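PDB 6Y2K: beta-galactosidase from Marinomonas sp. ef1, which hydrolyses terminal beta-D-galactose residues from beta-galactosides, as a cold-active hexameric enzyme of glycoside hydrolase family 42. Local coordinates for residues W12-W17 and L54-D59; T41-P44 and E48-W51; D210-C215 and A420-D425. All coordinates share one frame; numbering follows the deposited sequence.

In the fold
Contacts 1 and 2, both partly buried, sit at the periphery of the TIM barrel, centres about 15 Å apart, with contact 2 nested in the chain between the halves of contact 1. Both involve helix 52-63 or the loop leading into it, set against the start of helix 17-27 in contact 1 and the end of helix 39-42 in contact 2. Contact 3 is buried, its centre about 44 Å from that of contact 1 and 39 Å from that of contact 2, where barrel helix 205-233 meets helix 418-426. Contact 1 joins an ion pair to indole packing, contact 2 a backbone hydrogen bond to a CH-pi contact; contact 3 has a CH-pi contact but no hydrogen bond across it.

Contact 1: residues W12-W17 and L54-D59; sequences WPKSRW and LDESLD
E56 and S57, neighbours on helix 52-63, carry the second segment's side of this contact; both meet W17, and E56 also pairs with K14. E56 comes first. Its CG lies beside the backbone N (chi1 -68°) and the chain runs on extended, which carries the carboxylate toward the lysine. There OE1 takes a salt bridge from K14 NZ at 2.8 Å. The ammonium comes from above the carboxylate plane, 35° out of it, and the two side chains cross at about a right angle; E52, one turn back, is a long, weak second partner for the same ammonium. Nearer the helix, E56 CB sits at the edge of the W17 indole, 4.2 Å from CZ3. S57 follows, meeting that same corner of the ring: its CB is 3.9 Å from W17 CZ3, and its backbone N, oblique to the ring, is 3.8 Å from CZ3. W17 is the first residue of helix 17-27, and K14 CA lies over one face of the W17 indole, toward the rim. The NE1 end of the indole points back into its own loop, with weak hydrogen bonds to the carbonyls of W12 and P9. Helices 17-27 and 52-63 both pack outside the TIM barrel, with strand 29-34 and the short helix 39-42 between them in the chain, and W53 and I60 of helix 52-63 also touch the indole. The contact thus sets a buried aromatic corner beside an ion pair at the exposed margin, where solvent would probably weaken the charge attraction.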
loop_
_atom_site.group_PDB
_atom_site.type_symbol
_atom_site.label_atom_id
_atom_site.label_comp_id
_atom_site.label_asym_id
_atom_site.label_seq_id
_atom_site.Cartn_x
_atom_site.Cartn_y
_atom_site.Cartn_z
ATOM N N TRP A 12 -38.092 -6.660 -39.665
ATOM C CA TRP A 12 -38.798 -5.370 -39.778
ATOM C C TRP A 12 -39.965 -5.471 -40.766
ATOM O O TRP A 12 -39.878 -6.215 -41.739
ATOM C CB TRP A 12 -37.836 -4.241 -40.219
ATOM C CG TRP A 12 -36.565 -4.206 -39.404
ATOM C CD1 TRP A 12 -35.315 -4.530 -39.834
ATOM C CD2 TRP A 12 -36.444 -3.886 -38.015
ATOM N NE1 TRP A 12 -34.412 -4.423 -38.801
ATOM C CE2 TRP A 12 -35.082 -4.042 -37.668
ATOM C CE3 TRP A 12 -37.352 -3.483 -37.026
ATOM C CZ2 TRP A 12 -34.601 -3.797 -36.375
ATOM C CZ3 TRP A 12 -36.871 -3.244 -35.726
ATOM C CH2 TRP A 12 -35.505 -3.390 -35.423
ATOM N N PRO A 13 -41.048 -4.709 -40.531
ATOM C CA PRO A 13 -42.126 -4.727 -41.530
ATOM C C PRO A 13 -41.649 -4.232 -42.901
ATOM O O PRO A 13 -40.763 -3.384 -42.979
ATOM C CB PRO A 13 -43.203 -3.801 -40.941
ATOM C CG PRO A 13 -42.561 -3.066 -39.813
ATOM C CD PRO A 13 -41.334 -3.823 -39.389
ATOM N N LYS A 14 -42.235 -4.787 -43.965
ATOM C CA LYS A 14 -41.878 -4.431 -45.349
ATOM C C LYS A 14 -42.030 -2.940 -45.645
ATOM O O LYS A 14 -41.333 -2.416 -46.510
ATOM C CB LYS A 14 -42.723 -5.227 -46.350
ATOM C CG LYS A 14 -42.412 -6.713 -46.366
ATOM C CD LYS A 14 -43.069 -7.418 -47.544
ATOM C CE LYS A 14 -42.801 -8.919 -47.508
ATOM N NZ LYS A 14 -43.338 -9.605 -48.717
ATOM N N SER A 15 -42.938 -2.273 -44.932
ATOM C CA SER A 15 -43.096 -0.816 -45.009
ATOM C C SER A 15 -41.835 0.003 -44.636
ATOM O O SER A 15 -41.744 1.178 -44.995
ATOM C CB SER A 15 -44.279 -0.375 -44.140
ATOM O OG SER A 15 -44.082 -0.729 -42.778
ATOM N N ARG A 16 -40.885 -0.611 -43.927
ATOM C CA ARG A 16 -39.576 -0.000 -43.620
ATOM C C ARG A 16 -38.519 -0.145 -44.711
ATOM O O ARG A 16 -37.561 0.630 -44.730
ATOM C CB ARG A 16 -38.981 -0.603 -42.327
ATOM C CG ARG A 16 -39.558 -0.059 -41.029
ATOM C CD ARG A 16 -39.169 1.385 -40.750
ATOM N NE ARG A 16 -37.728 1.608 -40.891
ATOM C CZ ARG A 16 -37.129 2.794 -40.814
ATOM N NH1 ARG A 16 -37.825 3.899 -40.549
ATOM N NH2 ARG A 16 -35.812 2.868 -40.981
ATOM N N TRP A 17 -38.668 -1.126 -45.599
ATOM C CA TRP A 17 -37.553 -1.582 -46.443
ATOM C C TRP A 17 -36.990 -0.544 -47.425
ATOM O O TRP A 17 -35.762 -0.432 -47.578
ATOM C CB TRP A 17 -37.950 -2.860 -47.196
ATOM C CG TRP A 17 -38.113 -4.088 -46.321
ATOM C CD1 TRP A 17 -38.042 -4.153 -44.953
ATOM C CD2 TRP A 17 -38.406 -5.416 -46.766
ATOM N NE1 TRP A 17 -38.251 -5.437 -44.529
ATOM C CE2 TRP A 17 -38.478 -6.236 -45.618
ATOM C CE3 TRP A 17 -38.602 -5.998 -48.026
ATOM C CZ2 TRP A 17 -38.743 -7.610 -45.691
ATOM C CZ3 TRP A 17 -38.868 -7.366 -48.098
ATOM C CH2 TRP A 17 -38.931 -8.154 -46.939
ATOM N N LEU A 54 -37.231 -12.421 -49.640
ATOM C CA LEU A 54 -35.846 -12.217 -50.038
ATOM C C LEU A 54 -35.766 -11.733 -51.486
ATOM O O LEU A 54 -34.956 -10.861 -51.800
ATOM C CB LEU A 54 -35.053 -13.506 -49.842
ATOM C CG LEU A 54 -33.544 -13.488 -50.101
ATOM C CD1 LEU A 54 -32.855 -12.359 -49.345
ATOM C CD2 LEU A 54 -32.956 -14.839 -49.715
ATOM N N ASP A 55 -36.613 -12.290 -52.355
ATOM C CA ASP A 55 -36.762 -11.800 -53.739
ATOM C C ASP A 55 -37.000 -10.291 -53.759
ATOM O O ASP A 55 -36.347 -9.567 -54.516
ATOM C CB ASP A 55 -37.942 -12.478 -54.460
ATOM C CG ASP A 55 -37.774 -13.986 -54.626
ATOM O OD1 ASP A 55 -36.622 -14.494 -54.679
ATOM O OD2 ASP A 55 -38.829 -14.671 -54.710
ATOM N N GLU A 56 -37.927 -9.832 -52.919
ATOM C CA GLU A 56 -38.285 -8.419 -52.845
ATOM C C GLU A 56 -37.212 -7.553 -52.201
ATOM O O GLU A 56 -36.947 -6.448 -52.675
ATOM C CB GLU A 56 -39.610 -8.231 -52.112
ATOM C CG GLU A 56 -40.787 -8.787 -52.899
ATOM C CD GLU A 56 -42.095 -8.811 -52.128
ATOM O OE1 GLU A 56 -42.150 -8.370 -50.952
ATOM O OE2 GLU A 56 -43.081 -9.293 -52.716
ATOM N N SER A 57 -36.611 -8.051 -51.120
ATOM C CA SER A 57 -35.553 -7.317 -50.418
ATOM C C SER A 57 -34.342 -7.071 -51.312
ATOM O O SER A 57 -33.831 -5.956 -51.359
ATOM C CB SER A 57 -35.127 -8.046 -49.129
ATOM O OG SER A 57 -34.041 -7.384 -48.504
ATOM N N LEU A 58 -33.888 -8.100 -52.020
ATOM C CA LEU A 58 -32.741 -7.954 -52.913
ATOM C C LEU A 58 -33.031 -6.923 -54.015
ATOM O O LEU A 58 -32.161 -6.121 -54.340
ATOM C CB LEU A 58 -32.340 -9.287 -53.538
ATOM C CG LEU A 58 -31.787 -10.381 -52.616
ATOM C CD1 LEU A 58 -31.573 -11.665 -53.401
ATOM C CD2 LEU A 58 -30.490 -9.947 -51.961
ATOM N N ASP A 59 -34.247 -6.928 -54.565
ATOM C CA ASP A 59 -34.618 -5.928 -55.590
ATOM C C ASP A 59 -34.599 -4.498 -55.042
ATOM O O ASP A 59 -34.085 -3.599 -55.703
ATOM C CB ASP A 59 -35.979 -6.246 -56.244
ATOM C CG ASP A 59 -35.911 -7.417 -57.236
ATOM O OD1 ASP A 59 -34.804 -7.896 -57.588
ATOM O OD2 ASP A 59 -36.990 -7.866 -57.675
#

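Contact 2: residues T41-P44 and E48-W51; sequences TIEP and ELHW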
loop_
_atom_site.group_PDB
_atom_site.type_symbol
_atom_site.label_atom_id
_atom_site.label_comp_id
_atom_site.label_asym_id
_atom_site.label_seq_id
_atom_site.Cartn_x
_atom_site.Cartn_y
_atom_site.Cartn_z
ATOM N N THR A 41 -37.477 -18.581 -41.498
ATOM C CA THR A 41 -38.324 -17.749 -42.370
ATOM C C THR A 41 -38.477 -18.421 -43.745
ATOM O O THR A 41 -39.578 -18.469 -44.296
ATOM C CB THR A 41 -37.745 -16.324 -42.514
ATOM O OG1 THR A 41 -37.645 -15.713 -41.219
ATOM C CG2 THR A 41 -38.622 -15.448 -43.406
ATOM N N ILE A 42 -37.377 -18.961 -44.272
ATOM C CA ILE A 42 -37.383 -19.637 -45.576
ATOM C C ILE A 42 -38.198 -20.940 -45.540
ATOM O O ILE A 42 -38.983 -21.189 -46.450
ATOM C CB ILE A 42 -35.956 -19.962 -46.077
ATOM C CG1 ILE A 42 -35.144 -18.673 -46.292
ATOM C CG2 ILE A 42 -36.004 -20.763 -47.384
ATOM C CD1 ILE A 42 -33.651 -18.897 -46.389
ATOM N N GLU A 43 -37.983 -21.764 -44.512
ATOM C CA GLU A 43 -38.562 -23.109 -44.429
ATOM C C GLU A 43 -39.037 -23.389 -42.994
ATOM O O GLU A 43 -38.366 -24.101 -42.235
ATOM C CB GLU A 43 -37.549 -24.164 -44.898
ATOM C CG GLU A 43 -38.171 -25.529 -45.195
ATOM C CD GLU A 43 -37.187 -26.550 -45.767
ATOM O OE1 GLU A 43 -35.968 -26.385 -45.583
ATOM O OE2 GLU A 43 -37.621 -27.541 -46.403
ATOM N N PRO A 44 -40.195 -22.823 -42.615
ATOM C CA PRO A 44 -40.710 -23.024 -41.249
ATOM C C PRO A 44 -41.144 -24.452 -40.956
ATOM O O PRO A 44 -41.174 -24.843 -39.793
ATOM C CB PRO A 44 -41.914 -22.077 -41.151
ATOM C CG PRO A 44 -42.165 -21.545 -42.513
ATOM C CD PRO A 44 -41.004 -21.876 -43.400
ATOM N N GLU A 48 -42.026 -26.474 -47.327
ATOM C CA GLU A 48 -42.867 -25.285 -47.519
ATOM C C GLU A 48 -41.956 -24.062 -47.471
ATOM O O GLU A 48 -41.537 -23.611 -46.396
ATOM C CB GLU A 48 -43.982 -25.238 -46.471
ATOM C CG GLU A 48 -44.876 -26.490 -46.476
ATOM C CD GLU A 48 -45.871 -26.558 -47.638
ATOM O OE1 GLU A 48 -45.716 -27.415 -48.548
ATOM O OE2 GLU A 48 -46.833 -25.760 -47.637
ATOM N N LEU A 49 -41.617 -23.558 -48.657
ATOM C CA LEU A 49 -40.560 -22.575 -48.820
ATOM C C LEU A 49 -41.113 -21.195 -49.075
ATOM O O LEU A 49 -42.135 -21.046 -49.740
ATOM C CB LEU A 49 -39.635 -22.977 -49.956
ATOM C CG LEU A 49 -38.955 -24.332 -49.756
ATOM C CD1 LEU A 49 -38.372 -24.832 -51.065
ATOM C CD2 LEU A 49 -37.877 -24.241 -48.684
ATOM N N HIS A 50 -40.418 -20.194 -48.539
ATOM C CA HIS A 50 -40.817 -18.801 -48.635
ATOM C C HIS A 50 -39.612 -17.973 -49.086
ATOM O O HIS A 50 -38.741 -17.624 -48.270
ATOM C CB HIS A 50 -41.352 -18.303 -47.293
ATOM C CG HIS A 50 -42.529 -19.078 -46.781
ATOM N ND1 HIS A 50 -43.832 -18.762 -47.101
ATOM C CD2 HIS A 50 -42.597 -20.157 -45.965
ATOM C CE1 HIS A 50 -44.650 -19.615 -46.508
ATOM N NE2 HIS A 50 -43.923 -20.474 -45.813
ATOM N N TRP A 51 -39.554 -17.709 -50.391
ATOM C CA TRP A 51 -38.518 -16.873 -51.007
ATOM C C TRP A 51 -38.979 -15.448 -51.324
ATOM O O TRP A 51 -38.139 -14.589 -51.597
ATOM C CB TRP A 51 -38.033 -17.493 -52.317
ATOM C CG TRP A 51 -37.345 -18.808 -52.192
ATOM C CD1 TRP A 51 -37.723 -19.988 -52.770
ATOM C CD2 TRP A 51 -36.149 -19.083 -51.457
ATOM N NE1 TRP A 51 -36.823 -20.988 -52.441
ATOM C CE2 TRP A 51 -35.849 -20.454 -51.640
ATOM C CE3 TRP A 51 -35.295 -18.303 -50.666
ATOM C CZ2 TRP A 51 -34.730 -21.063 -51.053
ATOM C CZ3 TRP A 51 -34.179 -18.905 -50.094
ATOM C CH2 TRP A 51 -33.912 -20.275 -50.290
#
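The I42 side chain lies over one face of the W51 indole, the two crossing obliquely. I42 CG2 makes a CH-pi contact, 3.8 Å from the centroid of the six-membered ring of W51 and 18° off its normal, while I42 CD1 reaches the rim at W51 CZ3, 3.7 Å away. With CG1 beside the backbone N (chi1 -62°) and CG2 anti to it, both branches of the isoleucine can lean on the same ring. E43 and L49 are turned differently: they lie side by side and point the same way, with L49 CD2 against the aliphatic part of the glutamate, 3.7 Å from E43 CG. The carboxylate beyond is held by R119, by W39 NE1 and by the backbone N of G47, so the charged end is well supplied where the residue is buried.

Beyond P44 the chain turns back. Helix 39-42 ends at I42, E43 leaves helical geometry, and the loop that leads on to helix 52-63 doubles back alongside. One backbone bond ties the two arms: H50 N donates to I42 O at 2.7 Å, in the carbonyl plane, though bent at the hydrogen (141°). The same oxygen receives a CA-H...O contact from L49 CA at 3.2 Å. All this belongs to the TIM-barrel domain, in the connection between strand 29-34 and helix 52-63.

P44 and H50 cross at about a right angle. The proline meets the imidazole at its edge, with P44 CD 3.5 Å from H50 CD2, and H50 CB packs on the T41 carbonyl oxygen at 3.5 Å. T41 also packs on V181 of a neighbouring subunit; within the chain W51 touches M124 and R127 of helix 111-128.

Contact 3: residues D210-C215 and A420-D425; sequences DFQRCC and ACWSLD
Q212 lays its CG over the face of the W422 indole, 3.5 Å from the centroid of the five-membered ring and 11° off its normal, a CH-pi contact. Beside it R213 CG approaches W422 CZ3 obliquely at 3.7 Å, so two successive residues of helix 205-233 share one indole. The Q212 chain leaves with CG anti to the backbone N (chi1 -166°) and bends at the next bond, turning its amide to 34° from the ring plane. NE2 then bonds to the carbonyl of A249, and W422 NE1 to that of the adjacent T248, so a single loop steadies both groups. The guanidinium of R213 stands farther off: NE pairs with D419, NH2 with the E502 carbonyl, and R213 NH1 makes a salt bridge to D210 OD1, 3.0 Å away in the guanidinium plane. D210 in turn is held by K167, Y168 and W178. Helix 205-233 belongs to the TIM barrel and helix 418-426 to the region matching the trimerisation domain. The touching surface is therefore carbon against aromatic carbon, while R213 NE reaches D419 of helix 418-426, so a salt bridge spans the same helix junction and the buried guanidinium is satisfied by D419, E502 O and D210.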
loop_
_atom_site.group_PDB
_atom_site.type_symbol
_atom_site.label_atom_id
_atom_site.label_comp_id
_atom_site.label_asym_id
_atom_site.label_seq_id
_atom_site.Cartn_x
_atom_site.Cartn_y
_atom_site.Cartn_z
ATOM N N ASP A 210 -3.852 -34.462 -32.694
ATOM C CA ASP A 210 -4.532 -35.086 -33.845
ATOM C C ASP A 210 -6.054 -34.884 -33.792
ATOM O O ASP A 210 -6.682 -34.657 -34.840
ATOM C CB ASP A 210 -4.200 -36.582 -33.953
ATOM C CG ASP A 210 -2.897 -36.859 -34.701
ATOM O OD1 ASP A 210 -2.296 -35.942 -35.305
ATOM O OD2 ASP A 210 -2.483 -38.035 -34.705
ATOM N N PHE A 211 -6.641 -34.924 -32.592
ATOM C CA PHE A 211 -8.068 -34.637 -32.455
ATOM C C PHE A 211 -8.405 -33.200 -32.888
ATOM O O PHE A 211 -9.379 -32.986 -33.627
ATOM C CB PHE A 211 -8.581 -34.921 -31.036
ATOM C CG PHE A 211 -10.065 -34.775 -30.902
ATOM C CD1 PHE A 211 -10.915 -35.609 -31.614
ATOM C CD2 PHE A 211 -10.617 -33.789 -30.093
ATOM C CE1 PHE A 211 -12.289 -35.472 -31.517
ATOM C CE2 PHE A 211 -11.995 -33.656 -29.980
ATOM C CZ PHE A 211 -12.828 -34.494 -30.701
ATOM N N GLN A 212 -7.596 -32.228 -32.449
ATOM C CA GLN A 212 -7.787 -30.829 -32.845
ATOM C C GLN A 212 -7.670 -30.667 -34.351
ATOM O O GLN A 212 -8.475 -29.979 -34.968
ATOM C CB GLN A 212 -6.774 -29.905 -32.160
ATOM C CG GLN A 212 -7.112 -28.420 -32.248
ATOM C CD GLN A 212 -8.008 -27.926 -31.119
ATOM O OE1 GLN A 212 -7.934 -28.415 -29.998
ATOM N NE2 GLN A 212 -8.843 -26.936 -31.410
ATOM N N ARG A 213 -6.648 -31.299 -34.922
ATOM C CA ARG A 213 -6.413 -31.257 -36.360
ATOM C C ARG A 213 -7.597 -31.831 -37.125
ATOM O O ARG A 213 -8.038 -31.247 -38.127
ATOM C CB ARG A 213 -5.136 -32.021 -36.717
ATOM C CG ARG A 213 -3.859 -31.330 -36.261
ATOM C CD ARG A 213 -2.729 -32.335 -36.108
ATOM N NE ARG A 213 -1.404 -31.719 -36.031
ATOM C CZ ARG A 213 -0.273 -32.385 -35.779
ATOM N NH1 ARG A 213 -0.286 -33.698 -35.562
ATOM N NH2 ARG A 213 0.892 -31.734 -35.739
ATOM N N CYS A 214 -8.119 -32.962 -36.645
ATOM C CA CYS A 214 -9.264 -33.608 -37.291
ATOM C C CYS A 214 -10.506 -32.717 -37.244
ATOM O O CYS A 214 -11.143 -32.491 -38.274
ATOM C CB CYS A 214 -9.550 -34.974 -36.653
ATOM S SG CYS A 214 -11.015 -35.793 -37.317
ATOM N N CYS A 215 -10.832 -32.197 -36.055
ATOM C CA CYS A 215 -11.966 -31.288 -35.888
ATOM C C CYS A 215 -11.838 -30.039 -36.773
ATOM O O CYS A 215 -12.821 -29.605 -37.389
ATOM C CB CYS A 215 -12.159 -30.903 -34.416
ATOM S SG CYS A 215 -12.746 -32.269 -33.377
ATOM N N ALA A 420 0.949 -24.803 -34.261
ATOM C CA ALA A 420 1.789 -24.444 -33.109
ATOM C C ALA A 420 0.934 -23.986 -31.923
ATOM O O ALA A 420 1.175 -24.395 -30.787
ATOM C CB ALA A 420 2.794 -23.356 -33.481
ATOM N N CYS A 421 -0.069 -23.157 -32.201
ATOM C CA CYS A 421 -1.017 -22.715 -31.171
ATOM C C CYS A 421 -1.659 -23.890 -30.421
ATOM O O CYS A 421 -1.685 -23.908 -29.186
ATOM C CB CYS A 421 -2.106 -21.834 -31.787
ATOM S SG CYS A 421 -3.108 -20.982 -30.563
ATOM N N TRP A 422 -2.138 -24.881 -31.169
ATOM C CA TRP A 422 -2.750 -26.084 -30.586
ATOM C C TRP A 422 -1.745 -26.873 -29.739
ATOM O O TRP A 422 -2.041 -27.239 -28.598
ATOM C CB TRP A 422 -3.338 -26.995 -31.673
ATOM C CG TRP A 422 -4.313 -26.317 -32.597
ATOM C CD1 TRP A 422 -5.116 -25.256 -32.303
ATOM C CD2 TRP A 422 -4.612 -26.682 -33.952
ATOM N NE1 TRP A 422 -5.876 -24.918 -33.399
ATOM C CE2 TRP A 422 -5.591 -25.781 -34.421
ATOM C CE3 TRP A 422 -4.142 -27.677 -34.815
ATOM C CZ2 TRP A 422 -6.121 -25.855 -35.715
ATOM C CZ3 TRP A 422 -4.664 -27.747 -36.109
ATOM C CH2 TRP A 422 -5.645 -26.836 -36.543
ATOM N N SER A 423 -0.559 -27.107 -30.292
ATOM C CA SER A 423 0.511 -27.799 -29.582
ATOM C C SER A 423 0.826 -27.131 -28.235
ATOM O O SER A 423 0.777 -27.774 -27.181
ATOM C CB SER A 423 1.775 -27.872 -30.449
ATOM O OG SER A 423 2.872 -28.369 -29.687
ATOM N N LEU A 424 1.093 -25.829 -28.281
ATOM C CA LEU A 424 1.463 -25.070 -27.088
ATOM C C LEU A 424 0.314 -24.904 -26.070
ATOM O O LEU A 424 0.562 -24.828 -24.871
ATOM C CB LEU A 424 2.043 -23.709 -27.501
ATOM C CG LEU A 424 3.340 -23.822 -28.324
ATOM C CD1 LEU A 424 3.572 -22.577 -29.157
ATOM C CD2 LEU A 424 4.538 -24.060 -27.437
ATOM N N ASP A 425 -0.928 -24.826 -26.540
ATOM C CA ASP A 425 -2.093 -24.796 -25.638
ATOM C C ASP A 425 -2.334 -26.150 -24.957
ATOM O O ASP A 425 -2.869 -26.204 -23.849
ATOM C CB ASP A 425 -3.374 -24.407 -26.395
ATOM C CG ASP A 425 -3.456 -22.924 -26.729
ATOM O OD1 ASP A 425 -2.636 -22.106 -26.234
ATOM O OD2 ASP A 425 -4.388 -22.583 -27.493
#